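Local coordinates for protein porin (PDB 5DL7) that probably forms a beta-barrel porin channel in the outer membrane of Acinetobacter baumannii, with vanillate as a putative cargo, at residues L53-S59 / V70-A76; F123-P129 / P143-G148; I134-R140 / L296-E300; T178-T182 / A193-F198. The contacts are given in a common frame with arbitrary orientation. Residue numbers count along the deposited sequence, not the author numbering.

Contact 1: L53-S59 / V70-A76; sequences LIFKGQS and VDVLAMA
Set two extended strands antiparallel, 53-58 against 70-76, with axes 4.7 Å apart at closest approach and 177° between their directions. The register pairs Leu53 with Ala76 and runs stepwise to Gln58 with Asp71. Leu53-Ala76, Phe55-Ala74 and Gly57-Val72 are hydrogen-bonded pairs, each satisfying both its amides and both its carbonyls: Leu53 N to Ala76 O 2.9 Å, Ala76 N to Leu53 O 3.0 Å, Phe55 N to Ala74 O 2.8 Å, Ala74 N to Phe55 O 2.9 Å, Gly57 N to Val72 O 2.9 Å, Val72 N to Gly57 O 3.0 Å. At the end, Ser59 N donates to Val70 O (3.0 Å), while Val70 N goes to Ser59 OG (3.0 Å, chi1 p) instead of a carbonyl. Ile54, Lys56 and Gln58 bond their backbones to strand 22-36, Asp71 and Leu73 to strand 105-117; the Asp71 carboxylate makes a salt bridge with Lys114. On one face Phe55 (chi1 t) lays its ring edge on Val72, CE2 to CG1 3.7 Å, over Gly57, where a CB would strike that ring. On the other, Ile54 CG2 meets Leu73 CD1 at 3.7 Å. Such a hairpin, bonded to a strand on each flank, is the unit of a porin's barrel wall.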
loop_
_atom_site.group_PDB
_atom_site.type_symbol
_atom_site.label_atom_id
_atom_site.label_comp_id
_atom_site.label_asym_id
_atom_site.label_seq_id
_atom_site.Cartn_x
_atom_site.Cartn_y
_atom_site.Cartn_z
ATOM N N LEU A 53 -2.325 -15.600 -10.957
ATOM C CA LEU A 53 -1.011 -15.641 -11.651
ATOM C C LEU A 53 -0.600 -14.285 -12.076
ATOM O O LEU A 53 -1.376 -13.504 -12.631
ATOM C CB LEU A 53 -1.087 -16.505 -12.983
ATOM C CG LEU A 53 -1.387 -17.886 -12.719
ATOM C CD1 LEU A 53 -1.742 -18.526 -14.090
ATOM C CD2 LEU A 53 -0.225 -18.730 -12.080
ATOM N N ILE A 54 0.675 -13.953 -11.826
ATOM C CA ILE A 54 1.207 -12.744 -12.289
ATOM C C ILE A 54 2.604 -12.956 -12.935
ATOM O O ILE A 54 3.522 -13.545 -12.278
ATOM C CB ILE A 54 1.442 -11.784 -11.105
ATOM C CG1 ILE A 54 0.133 -11.520 -10.368
ATOM C CG2 ILE A 54 1.968 -10.410 -11.534
ATOM C CD1 ILE A 54 0.166 -11.741 -8.907
ATOM N N PHE A 55 2.782 -12.428 -14.172
ATOM C CA PHE A 55 4.031 -12.490 -14.890
ATOM C C PHE A 55 4.569 -11.063 -14.941
ATOM O O PHE A 55 3.856 -10.153 -15.429
ATOM C CB PHE A 55 3.927 -13.047 -16.302
ATOM C CG PHE A 55 5.191 -12.942 -17.031
ATOM C CD1 PHE A 55 6.222 -13.848 -16.761
ATOM C CD2 PHE A 55 5.388 -11.979 -17.879
ATOM C CE1 PHE A 55 7.455 -13.716 -17.459
ATOM C CE2 PHE A 55 6.594 -11.802 -18.539
ATOM C CZ PHE A 55 7.597 -12.675 -18.365
ATOM N N LYS A 56 5.827 -10.835 -14.536
ATOM C CA LYS A 56 6.454 -9.493 -14.592
ATOM C C LYS A 56 7.732 -9.608 -15.265
ATOM O O LYS A 56 8.601 -10.391 -14.847
ATOM C CB LYS A 56 6.583 -8.954 -13.125
ATOM C CG LYS A 56 7.266 -7.613 -13.095
ATOM C CD LYS A 56 7.264 -6.974 -11.716
ATOM C CE LYS A 56 8.024 -5.668 -11.865
ATOM N NZ LYS A 56 7.499 -4.710 -10.826
ATOM N N GLY A 57 7.878 -8.963 -16.409
ATOM C CA GLY A 57 9.018 -9.111 -17.295
ATOM C C GLY A 57 9.621 -7.676 -17.457
ATOM O O GLY A 57 8.867 -6.728 -17.652
ATOM N N GLN A 58 10.955 -7.516 -17.392
ATOM C CA GLN A 58 11.588 -6.220 -17.615
ATOM C C GLN A 58 12.794 -6.431 -18.453
ATOM O O GLN A 58 13.650 -7.136 -17.957
ATOM C CB GLN A 58 11.904 -5.555 -16.196
ATOM C CG GLN A 58 10.810 -5.537 -15.210
ATOM C CD GLN A 58 11.207 -5.070 -13.826
ATOM O OE1 GLN A 58 10.941 -5.711 -12.836
ATOM N NE2 GLN A 58 11.715 -3.903 -13.745
ATOM N N SER A 59 12.842 -5.983 -19.742
ATOM C CA SER A 59 13.911 -6.237 -20.623
ATOM C C SER A 59 15.092 -5.286 -20.192
ATOM O O SER A 59 14.939 -4.428 -19.399
ATOM C CB SER A 59 13.636 -6.018 -22.072
ATOM O OG SER A 59 13.535 -4.595 -22.203
ATOM N N VAL A 70 11.374 -2.753 -23.058
ATOM C CA VAL A 70 9.926 -2.977 -22.817
ATOM C C VAL A 70 9.751 -3.725 -21.521
ATOM O O VAL A 70 10.570 -4.587 -21.190
ATOM C CB VAL A 70 9.336 -3.651 -24.042
ATOM C CG1 VAL A 70 10.042 -4.940 -24.379
ATOM C CG2 VAL A 70 7.879 -4.015 -23.765
ATOM N N ASP A 71 8.714 -3.462 -20.776
ATOM C CA ASP A 71 8.419 -4.200 -19.551
ATOM C C ASP A 71 6.871 -4.639 -19.756
ATOM O O ASP A 71 6.107 -4.046 -20.480
ATOM C CB ASP A 71 8.395 -3.410 -18.285
ATOM C CG ASP A 71 9.800 -2.720 -17.885
ATOM O OD1 ASP A 71 10.790 -3.306 -18.339
ATOM O OD2 ASP A 71 9.834 -1.598 -17.176
ATOM N N VAL A 72 6.506 -5.712 -19.123
ATOM C CA VAL A 72 5.178 -6.250 -19.245
ATOM C C VAL A 72 4.734 -6.751 -17.858
ATOM O O VAL A 72 5.549 -7.321 -17.060
ATOM C CB VAL A 72 5.093 -7.238 -20.292
ATOM C CG1 VAL A 72 5.916 -8.416 -19.955
ATOM C CG2 VAL A 72 3.674 -7.836 -20.508
ATOM N N LEU A 73 3.434 -6.587 -17.535
ATOM C CA LEU A 73 2.894 -7.154 -16.306
ATOM C C LEU A 73 1.577 -7.915 -16.805
ATOM O O LEU A 73 0.697 -7.227 -17.212
ATOM C CB LEU A 73 2.570 -6.106 -15.395
ATOM C CG LEU A 73 2.012 -6.448 -14.038
ATOM C CD1 LEU A 73 2.998 -7.296 -13.182
ATOM C CD2 LEU A 73 1.508 -5.223 -13.353
ATOM N N ALA A 74 1.431 -9.155 -16.594
ATOM C CA ALA A 74 0.227 -9.938 -17.012
ATOM C C ALA A 74 -0.359 -10.608 -15.782
ATOM O O ALA A 74 0.386 -11.206 -14.989
ATOM C CB ALA A 74 0.604 -10.907 -18.032
ATOM N N MET A 75 -1.715 -10.554 -15.608
ATOM C CA MET A 75 -2.489 -10.919 -14.358
ATOM C C MET A 75 -3.675 -11.731 -14.766
ATOM O O MET A 75 -4.328 -11.389 -15.745
ATOM C CB MET A 75 -2.890 -9.739 -13.635
ATOM C CG MET A 75 -1.749 -8.877 -13.121
ATOM S SD MET A 75 -2.058 -7.185 -12.785
ATOM C CE MET A 75 -1.910 -6.519 -14.520
ATOM N N ALA A 76 -3.850 -12.928 -14.170
ATOM C CA ALA A 76 -5.052 -13.733 -14.366
ATOM C C ALA A 76 -5.512 -14.173 -12.970
ATOM O O ALA A 76 -4.754 -14.864 -12.310
ATOM C CB ALA A 76 -4.781 -14.854 -15.268
#

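Contact 2: F123-P129 / P143-G148; sequences FVGDLVP and PQTYRG. With C8E ((hydroxyethyloxy)tri(ethyloxy)octane), chain J.
Residues 123-129 and 143-148 run antiparallel, each turning a corner at a glycine: Gly125 (phi/psi 131/-133), where a CB would jam against the preceding carbonyl, and Gly148 (169/-140). The two pair through Gly125 N to Gly148 O (2.8 Å) and Gly148 N to Gly125 O (2.9 Å); Leu127 N to Tyr146 O (2.7 Å) and Tyr146 N to Leu127 O (2.9 Å) follow. Between them Asp126 (chi1 m) points OD1 at Arg147 NE, 2.9 Å, a salt bridge in the guanidinium plane; Arg147 reaches it with chi1 at -128°, off the wells. Tyr177 also bonds to Asp126 OD1. Across the sheet, Leu127 (m, t) rests CD1 on Gly148 C at 3.7 Å, and Tyr146 (chi1 m) takes Pro129 CG 3.9 Å from its CD1. Val128 (t) sets CG2 3.9 Å from Thr145 CG2. A C8E detergent molecule lies at the corner, its O18 3.5 Å from Gly125 CA. The paired corners kink two wall strands at the root of the segment between them, consistent with the inturned loop L3 of porins.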
loop_
_atom_site.group_PDB
_atom_site.type_symbol
_atom_site.label_atom_id
_atom_site.label_comp_id
_atom_site.label_asym_id
_atom_site.label_seq_id
_atom_site.Cartn_x
_atom_site.Cartn_y
_atom_site.Cartn_z
ATOM N N PHE A 123 9.755 6.115 -19.232
ATOM C CA PHE A 123 8.815 4.980 -19.293
ATOM C C PHE A 123 7.448 5.512 -19.699
ATOM O O PHE A 123 7.078 6.555 -19.172
ATOM C CB PHE A 123 8.622 4.305 -17.973
ATOM C CG PHE A 123 9.906 3.794 -17.320
ATOM C CD1 PHE A 123 10.705 4.671 -16.540
ATOM C CD2 PHE A 123 10.219 2.443 -17.346
ATOM C CE1 PHE A 123 11.929 4.245 -15.931
ATOM C CE2 PHE A 123 11.453 1.968 -16.736
ATOM C CZ PHE A 123 12.273 2.898 -16.044
ATOM N N VAL A 124 6.811 4.884 -20.746
ATOM C CA VAL A 124 5.555 5.345 -21.235
ATOM C C VAL A 124 4.635 4.119 -21.258
ATOM O O VAL A 124 4.995 3.086 -21.864
ATOM C CB VAL A 124 5.716 5.929 -22.655
ATOM C CG1 VAL A 124 4.292 6.287 -23.144
ATOM C CG2 VAL A 124 6.621 7.156 -22.620
ATOM N N GLY A 125 3.492 4.243 -20.652
ATOM C CA GLY A 125 2.492 3.154 -20.666
ATOM C C GLY A 125 1.979 2.858 -19.339
ATOM O O GLY A 125 1.585 3.735 -18.567
ATOM N N ASP A 126 1.947 1.564 -19.010
ATOM C CA ASP A 126 1.413 1.068 -17.787
ATOM C C ASP A 126 2.541 1.151 -16.703
ATOM O O ASP A 126 3.657 0.846 -17.101
ATOM C CB ASP A 126 0.941 -0.344 -17.908
ATOM C CG ASP A 126 -0.531 -0.447 -18.906
ATOM O OD1 ASP A 126 -1.756 0.074 -18.464
ATOM O OD2 ASP A 126 -0.382 -0.963 -20.095
ATOM N N LEU A 127 2.190 1.695 -15.553
ATOM C CA LEU A 127 3.200 2.024 -14.505
ATOM C C LEU A 127 2.744 1.504 -13.164
ATOM O O LEU A 127 1.534 1.494 -12.829
ATOM C CB LEU A 127 3.415 3.530 -14.460
ATOM C CG LEU A 127 3.822 4.105 -15.772
ATOM C CD1 LEU A 127 3.729 5.681 -15.685
ATOM C CD2 LEU A 127 5.265 3.723 -16.103
ATOM N N VAL A 128 3.733 1.190 -12.254
ATOM C CA VAL A 128 3.384 0.764 -10.869
ATOM C C VAL A 128 4.198 1.705 -9.917
ATOM O O VAL A 128 5.334 1.449 -9.551
ATOM C CB VAL A 128 3.844 -0.706 -10.642
ATOM C CG1 VAL A 128 3.437 -1.168 -9.249
ATOM C CG2 VAL A 128 3.217 -1.616 -11.733
ATOM N N PRO A 129 3.705 2.904 -9.702
ATOM C CA PRO A 129 4.419 3.938 -8.870
ATOM C C PRO A 129 4.561 3.479 -7.459
ATOM O O PRO A 129 3.711 2.749 -6.968
ATOM C CB PRO A 129 3.541 5.160 -9.003
ATOM C CG PRO A 129 2.521 4.862 -10.173
ATOM C CD PRO A 129 2.398 3.391 -10.219
ATOM N N PRO A 143 -1.595 -5.745 -8.328
ATOM C CA PRO A 143 -1.232 -4.348 -8.065
ATOM C C PRO A 143 -2.162 -3.384 -8.793
ATOM O O PRO A 143 -2.553 -3.666 -9.889
ATOM C CB PRO A 143 0.185 -4.228 -8.731
ATOM C CG PRO A 143 0.342 -5.316 -9.638
ATOM C CD PRO A 143 -0.564 -6.458 -9.098
ATOM N N GLN A 144 -2.478 -2.293 -8.165
ATOM C CA GLN A 144 -2.971 -1.066 -8.825
ATOM C C GLN A 144 -1.966 -0.595 -9.836
ATOM O O GLN A 144 -0.744 -0.614 -9.580
ATOM C CB GLN A 144 -3.264 -0.085 -7.752
ATOM C CG GLN A 144 -3.925 1.140 -8.172
ATOM C CD GLN A 144 -3.912 2.146 -6.987
ATOM O OE1 GLN A 144 -2.888 2.238 -6.268
ATOM N NE2 GLN A 144 -4.919 2.923 -6.864
ATOM N N THR A 145 -2.467 -0.176 -11.035
ATOM C CA THR A 145 -1.578 0.379 -11.991
ATOM C C THR A 145 -2.122 1.728 -12.501
ATOM O O THR A 145 -3.275 2.016 -12.394
ATOM C CB THR A 145 -1.170 -0.518 -13.200
ATOM O OG1 THR A 145 -2.269 -0.757 -14.076
ATOM C CG2 THR A 145 -0.569 -1.906 -12.711
ATOM N N TYR A 146 -1.214 2.487 -13.088
ATOM C CA TYR A 146 -1.576 3.832 -13.696
ATOM C C TYR A 146 -1.041 3.891 -15.100
ATOM O O TYR A 146 -0.072 3.221 -15.430
ATOM C CB TYR A 146 -0.964 4.979 -12.845
ATOM C CG TYR A 146 -1.638 5.187 -11.589
ATOM C CD1 TYR A 146 -1.310 4.489 -10.451
ATOM C CD2 TYR A 146 -2.610 6.162 -11.454
ATOM C CE1 TYR A 146 -1.949 4.656 -9.237
ATOM C CE2 TYR A 146 -3.233 6.405 -10.254
ATOM C CZ TYR A 146 -2.892 5.633 -9.087
ATOM O OH TYR A 146 -3.544 5.952 -7.928
ATOM N N ARG A 147 -1.647 4.713 -15.976
ATOM C CA ARG A 147 -1.192 4.904 -17.310
ATOM C C ARG A 147 -0.716 6.280 -17.505
ATOM O O ARG A 147 -1.356 7.176 -17.043
ATOM C CB ARG A 147 -2.397 4.702 -18.308
ATOM C CG ARG A 147 -2.014 3.773 -19.303
ATOM C CD ARG A 147 -3.267 3.322 -20.152
ATOM N NE ARG A 147 -3.353 1.858 -20.177
ATOM C CZ ARG A 147 -4.329 1.248 -20.867
ATOM N NH1 ARG A 147 -5.327 2.010 -21.342
ATOM N NH2 ARG A 147 -4.357 -0.065 -20.960
ATOM N N GLY A 148 0.502 6.405 -18.012
ATOM C CA GLY A 148 1.123 7.733 -18.255
ATOM C C GLY A 148 2.574 7.613 -18.575
ATOM O O GLY A 148 3.021 6.682 -19.296
HETATM C C10 C8E J . 0.040 10.169 -21.187
HETATM C C11 C8E J . -0.561 8.771 -21.491
HETATM O O12 C8E J . 0.326 7.994 -22.320
HETATM C C13 C8E J . 0.391 6.528 -22.169
HETATM C C14 C8E J . -0.785 5.629 -22.663
HETATM O O15 C8E J . -0.289 4.257 -22.564
HETATM C C16 C8E J . -0.944 3.072 -22.996
HETATM C C17 C8E J . -0.132 1.753 -22.818
HETATM O O18 C8E J . 0.967 2.124 -23.650
HETATM C C19 C8E J . 2.014 1.209 -23.749
HETATM C C20 C8E J . 2.997 2.037 -24.596
HETATM O O21 C8E J . 3.965 1.138 -25.075
#

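Contact 3: I134-R140 / L296-E300; sequences IFSSPAR and LSGTE
Ile134, extended with both chi angles t, lays its CG1 against Leu296 CD1 at 3.6 Å; Leu296 has chi1 m and chi2 t, and Phe198 and Tyr146 touch both side chains. From there the two segments run alongside each other through polar groups. Thr299, chi1 t, donates OG1 to Phe135 O at 3.1 Å, so a side chain takes up a carbonyl at the end of the short strand 134-135. Thr299 CA sits 5.0 Å from Ser137 CA. Gly298 bends 296-300 just before Thr299, with phi/psi 78/12. Residues 134-140 belong to what corresponds to the porin loop L3, folded into the barrel, and 296-300 to the long loop between strands 278-288 and 318-327, so the contact links two inturned loops near the centre of the chain. Ser137, chi1 t, gives its OG proton to Glu300 OE1, 2.7 Å away, and the same OG accepts from Ala139 N at 3.2 Å, forming an ST turn; Arg172 is a further donor to it. Glu300 curls back (chi1 m, chi2 p), and its other oxygen, OE2, makes a salt bridge with Arg172. A water accepts from Arg140 NH1 (2.8 Å) and donates to Glu300 OE2 (2.9 Å), spanning charges whose direct separation, NH1 to OE2, is 4.3 Å. Arg140 NH1 also donates to Ala139 O at 3.0 Å, and its NE bonds to Ser91 O.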
loop_
_atom_site.group_PDB
_atom_site.type_symbol
_atom_site.label_atom_id
_atom_site.label_comp_id
_atom_site.label_asym_id
_atom_site.label_seq_id
_atom_site.Cartn_x
_atom_site.Cartn_y
_atom_site.Cartn_z
ATOM N N ILE A 134 1.964 8.746 -4.553
ATOM C CA ILE A 134 1.302 7.834 -5.534
ATOM C C ILE A 134 1.974 6.491 -5.336
ATOM O O ILE A 134 3.014 6.199 -5.872
ATOM C CB ILE A 134 1.293 8.388 -6.972
ATOM C CG1 ILE A 134 0.539 7.393 -7.949
ATOM C CG2 ILE A 134 2.651 8.809 -7.480
ATOM C CD1 ILE A 134 0.258 7.887 -9.295
ATOM N N PHE A 135 1.275 5.663 -4.578
ATOM C CA PHE A 135 1.833 4.358 -4.264
ATOM C C PHE A 135 0.840 3.267 -4.623
ATOM O O PHE A 135 -0.233 3.119 -4.069
ATOM C CB PHE A 135 2.111 4.295 -2.720
ATOM C CG PHE A 135 3.066 3.171 -2.367
ATOM C CD1 PHE A 135 2.543 1.890 -2.185
ATOM C CD2 PHE A 135 4.374 3.333 -2.241
ATOM C CE1 PHE A 135 3.345 0.805 -1.833
ATOM C CE2 PHE A 135 5.217 2.188 -1.997
ATOM C CZ PHE A 135 4.660 0.977 -1.827
ATOM N N SER A 136 1.250 2.476 -5.639
ATOM C CA SER A 136 0.344 1.390 -6.085
ATOM C C SER A 136 0.032 0.429 -4.913
ATOM O O SER A 136 0.926 -0.118 -4.274
ATOM C CB SER A 136 1.073 0.588 -7.104
ATOM O OG SER A 136 0.553 -0.768 -7.269
ATOM N N SER A 137 -1.215 0.226 -4.690
ATOM C CA SER A 137 -1.594 -0.759 -3.661
ATOM C C SER A 137 -1.190 -2.187 -4.032
ATOM O O SER A 137 -1.590 -2.731 -5.058
ATOM C CB SER A 137 -3.110 -0.751 -3.407
ATOM O OG SER A 137 -3.463 -1.717 -2.446
ATOM N N PRO A 138 -0.457 -2.849 -3.161
ATOM C CA PRO A 138 -0.155 -4.169 -3.296
ATOM C C PRO A 138 -1.086 -5.089 -2.377
ATOM O O PRO A 138 -0.796 -6.295 -2.368
ATOM C CB PRO A 138 1.336 -4.233 -2.727
ATOM C CG PRO A 138 1.095 -3.397 -1.568
ATOM C CD PRO A 138 0.246 -2.190 -1.983
ATOM N N ALA A 139 -2.078 -4.538 -1.776
ATOM C CA ALA A 139 -2.716 -5.213 -0.606
ATOM C C ALA A 139 -3.861 -6.129 -1.006
ATOM O O ALA A 139 -4.373 -6.846 -0.153
ATOM C CB ALA A 139 -3.210 -4.130 0.275
ATOM N N ARG A 140 -4.125 -6.324 -2.326
ATOM C CA ARG A 140 -5.114 -7.302 -2.789
ATOM C C ARG A 140 -4.478 -8.288 -3.722
ATOM O O ARG A 140 -3.272 -8.615 -3.557
ATOM C CB ARG A 140 -6.482 -6.641 -3.161
ATOM C CG ARG A 140 -7.191 -5.901 -2.082
ATOM C CD ARG A 140 -7.725 -6.775 -0.951
ATOM N NE ARG A 140 -8.385 -5.915 0.016
ATOM C CZ ARG A 140 -7.843 -5.181 0.958
ATOM N NH1 ARG A 140 -6.522 -5.146 1.163
ATOM N NH2 ARG A 140 -8.565 -4.325 1.681
ATOM N N LEU A 296 -4.752 9.180 -3.187
ATOM C CA LEU A 296 -5.408 8.639 -4.403
ATOM C C LEU A 296 -6.357 7.529 -4.074
ATOM O O LEU A 296 -6.174 6.757 -3.128
ATOM C CB LEU A 296 -4.346 8.272 -5.449
ATOM C CG LEU A 296 -3.667 9.474 -6.028
ATOM C CD1 LEU A 296 -2.377 9.041 -6.764
ATOM C CD2 LEU A 296 -4.490 10.201 -7.075
ATOM N N SER A 297 -7.344 7.373 -4.926
ATOM C CA SER A 297 -8.328 6.273 -4.826
ATOM C C SER A 297 -7.638 4.917 -4.919
ATOM O O SER A 297 -6.627 4.716 -5.669
ATOM C CB SER A 297 -9.408 6.423 -5.939
ATOM O OG SER A 297 -8.795 6.330 -7.239
ATOM N N GLY A 298 -8.322 3.933 -4.351
ATOM C CA GLY A 298 -7.982 2.511 -4.540
ATOM C C GLY A 298 -6.813 1.929 -3.759
ATOM O O GLY A 298 -6.260 0.845 -4.071
ATOM N N THR A 299 -6.376 2.735 -2.774
ATOM C CA THR A 299 -5.102 2.417 -2.070
ATOM C C THR A 299 -5.219 2.813 -0.537
ATOM O O THR A 299 -6.248 3.325 -0.160
ATOM C CB THR A 299 -3.870 3.022 -2.778
ATOM O OG1 THR A 299 -2.604 2.318 -2.285
ATOM C CG2 THR A 299 -3.866 4.408 -2.655
ATOM N N GLU A 300 -4.214 2.330 0.137
ATOM C CA GLU A 300 -4.070 2.539 1.567
ATOM C C GLU A 300 -3.547 3.905 1.791
ATOM O O GLU A 300 -2.861 4.559 0.976
ATOM C CB GLU A 300 -3.109 1.436 2.137
ATOM C CG GLU A 300 -3.799 0.048 2.199
ATOM C CD GLU A 300 -4.127 -0.587 0.771
ATOM O OE1 GLU A 300 -3.130 -0.519 -0.067
ATOM O OE2 GLU A 300 -5.279 -1.105 0.708
HETATM O O HOH W 1 -5.803 -2.988 2.785
#

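Contact 4: T178-T182 / A193-F198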
loop_
_atom_site.group_PDB
_atom_site.type_symbol
_atom_site.label_atom_id
_atom_site.label_comp_id
_atom_site.label_asym_id
_atom_site.label_seq_id
_atom_site.Cartn_x
_atom_site.Cartn_y
_atom_site.Cartn_z
ATOM N N THR A 178 -9.840 3.639 -15.458
ATOM C CA THR A 178 -10.831 4.625 -15.096
ATOM C C THR A 178 -10.055 5.922 -14.780
ATOM O O THR A 178 -8.805 5.958 -14.755
ATOM C CB THR A 178 -11.682 4.162 -13.945
ATOM O OG1 THR A 178 -10.868 3.755 -12.781
ATOM C CG2 THR A 178 -12.548 2.868 -14.272
ATOM N N ASP A 179 -10.759 7.015 -14.550
ATOM C CA ASP A 179 -10.069 8.276 -14.258
ATOM C C ASP A 179 -9.433 8.245 -12.857
ATOM O O ASP A 179 -9.985 7.675 -11.849
ATOM C CB ASP A 179 -11.043 9.453 -14.379
ATOM C CG ASP A 179 -11.419 9.753 -15.829
ATOM O OD1 ASP A 179 -10.890 9.219 -16.777
ATOM O OD2 ASP A 179 -12.297 10.524 -15.979
ATOM N N VAL A 180 -8.308 8.914 -12.759
ATOM C CA VAL A 180 -7.669 9.077 -11.439
ATOM C C VAL A 180 -8.594 9.965 -10.527
ATOM O O VAL A 180 -9.398 10.752 -10.988
ATOM C CB VAL A 180 -6.221 9.685 -11.547
ATOM C CG1 VAL A 180 -5.387 8.812 -12.470
ATOM C CG2 VAL A 180 -6.223 11.082 -12.243
ATOM N N GLY A 181 -8.417 9.827 -9.261
ATOM C CA GLY A 181 -9.192 10.565 -8.295
ATOM C C GLY A 181 -9.012 10.105 -6.903
ATOM O O GLY A 181 -7.970 9.589 -6.553
ATOM N N THR A 182 -10.011 10.343 -6.057
ATOM C CA THR A 182 -9.981 10.070 -4.630
ATOM C C THR A 182 -11.186 9.271 -4.225
ATOM O O THR A 182 -12.246 9.378 -4.872
ATOM C CB THR A 182 -10.050 11.365 -3.744
ATOM O OG1 THR A 182 -11.173 12.171 -4.202
ATOM C CG2 THR A 182 -8.838 12.159 -3.972
ATOM N N ALA A 193 -14.242 11.934 -6.035
ATOM C CA ALA A 193 -14.196 12.619 -7.277
ATOM C C ALA A 193 -13.143 12.082 -8.199
ATOM O O ALA A 193 -12.180 11.487 -7.787
ATOM C CB ALA A 193 -13.913 14.106 -7.098
ATOM N N THR A 194 -13.339 12.336 -9.480
ATOM C CA THR A 194 -12.335 11.943 -10.446
ATOM C C THR A 194 -11.926 13.185 -11.224
ATOM O O THR A 194 -12.606 14.223 -11.318
ATOM C CB THR A 194 -12.754 10.831 -11.382
ATOM O OG1 THR A 194 -13.865 11.355 -12.106
ATOM C CG2 THR A 194 -13.164 9.545 -10.681
ATOM N N THR A 195 -10.829 13.040 -11.938
ATOM C CA THR A 195 -10.285 14.127 -12.733
ATOM C C THR A 195 -9.425 13.626 -13.871
ATOM O O THR A 195 -9.234 12.431 -13.997
ATOM C CB THR A 195 -9.494 15.122 -11.741
ATOM O OG1 THR A 195 -9.231 16.360 -12.401
ATOM C CG2 THR A 195 -8.236 14.470 -11.261
ATOM N N ASP A 196 -8.858 14.503 -14.647
ATOM C CA ASP A 196 -8.172 13.919 -15.732
ATOM C C ASP A 196 -6.694 13.803 -15.674
ATOM O O ASP A 196 -6.086 13.423 -16.714
ATOM C CB ASP A 196 -8.527 14.477 -16.969
ATOM C CG ASP A 196 -8.331 15.852 -17.008
ATOM O OD1 ASP A 196 -7.556 16.417 -16.304
ATOM O OD2 ASP A 196 -9.213 16.426 -17.752
ATOM N N SER A 197 -6.085 14.290 -14.609
ATOM C CA SER A 197 -4.650 14.096 -14.531
ATOM C C SER A 197 -4.076 14.294 -13.150
ATOM O O SER A 197 -4.657 14.923 -12.299
ATOM C CB SER A 197 -3.982 14.913 -15.619
ATOM O OG SER A 197 -3.894 16.218 -15.153
ATOM N N PHE A 198 -2.886 13.688 -12.959
ATOM C CA PHE A 198 -2.173 13.721 -11.705
ATOM C C PHE A 198 -0.684 13.836 -12.132
ATOM O O PHE A 198 -0.216 13.115 -13.029
ATOM C CB PHE A 198 -2.402 12.489 -10.902
ATOM C CG PHE A 198 -1.560 12.366 -9.654
ATOM C CD1 PHE A 198 -0.342 11.719 -9.769
ATOM C CD2 PHE A 198 -1.867 12.940 -8.419
ATOM C CE1 PHE A 198 0.547 11.710 -8.690
ATOM C CE2 PHE A 198 -1.029 12.757 -7.280
ATOM C CZ PHE A 198 0.187 12.134 -7.429
#
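Val180 gives up the most surface here. Its backbone carbonyl takes the Thr195 amide, Thr195 N to Val180 O 2.9 Å, and the same oxygen receives a CA-H...O contact from Thr194 CA at 3.2 Å. With chi1 m, its side chain lies along 193-198 where that segment turns away: Val180 CG2 is 4.1 Å from Thr195 CG2, 4.0 Å from Ser197 C and 4.3 Å from Phe198 CB. Ala193 comes next in buried area. Ala193 O accepts from Thr182 N at 3.0 Å, and its own amide returns only a weak, bent bond, Ala193 N to Thr182 O 3.4 Å. This is a small beta hairpin of short, loosely bonded strands, 181-182 and 193-194, in the loop between barrel strands 159-170 and 198-206. Gly181 lets the pair come close: Gly181 CA is 4.1 Å from Thr194 CA and 3.2 Å from Ala193 O, and a CB there would clash with both. Asp179, third, is on the surface and contributes with its methylene, Asp179 CB lying 3.7 Å from Thr194 CB and 3.5 Å from Thr195 O. Further along 193-198, Thr195 OG1 bonds to Lys220 O and Asp196 makes a salt bridge with the Lys220 amine.

In the fold
From the N terminus, contact 1 comes first, closing a short hairpin of the barrel wall. Contact 2 follows in series, pinching the base of the inturned loop; Pro143 there packs on Leu73 and Met75 of contact 1. Contact 3 crosses contact 2: residues 134-140 start within its loop, but their partner lies far along the chain at 296-300. Ser136 bonds back to Pro129 and to Gln144. The small hairpin of contact 4 falls wholly within the span between 140 and 296. It meets contact 3 through Gly181 and Ser297, and contact 2 through Val180 and Tyr146. Contacts 2, 3 and 4 thus join three loops, while contact 1 supplies wall.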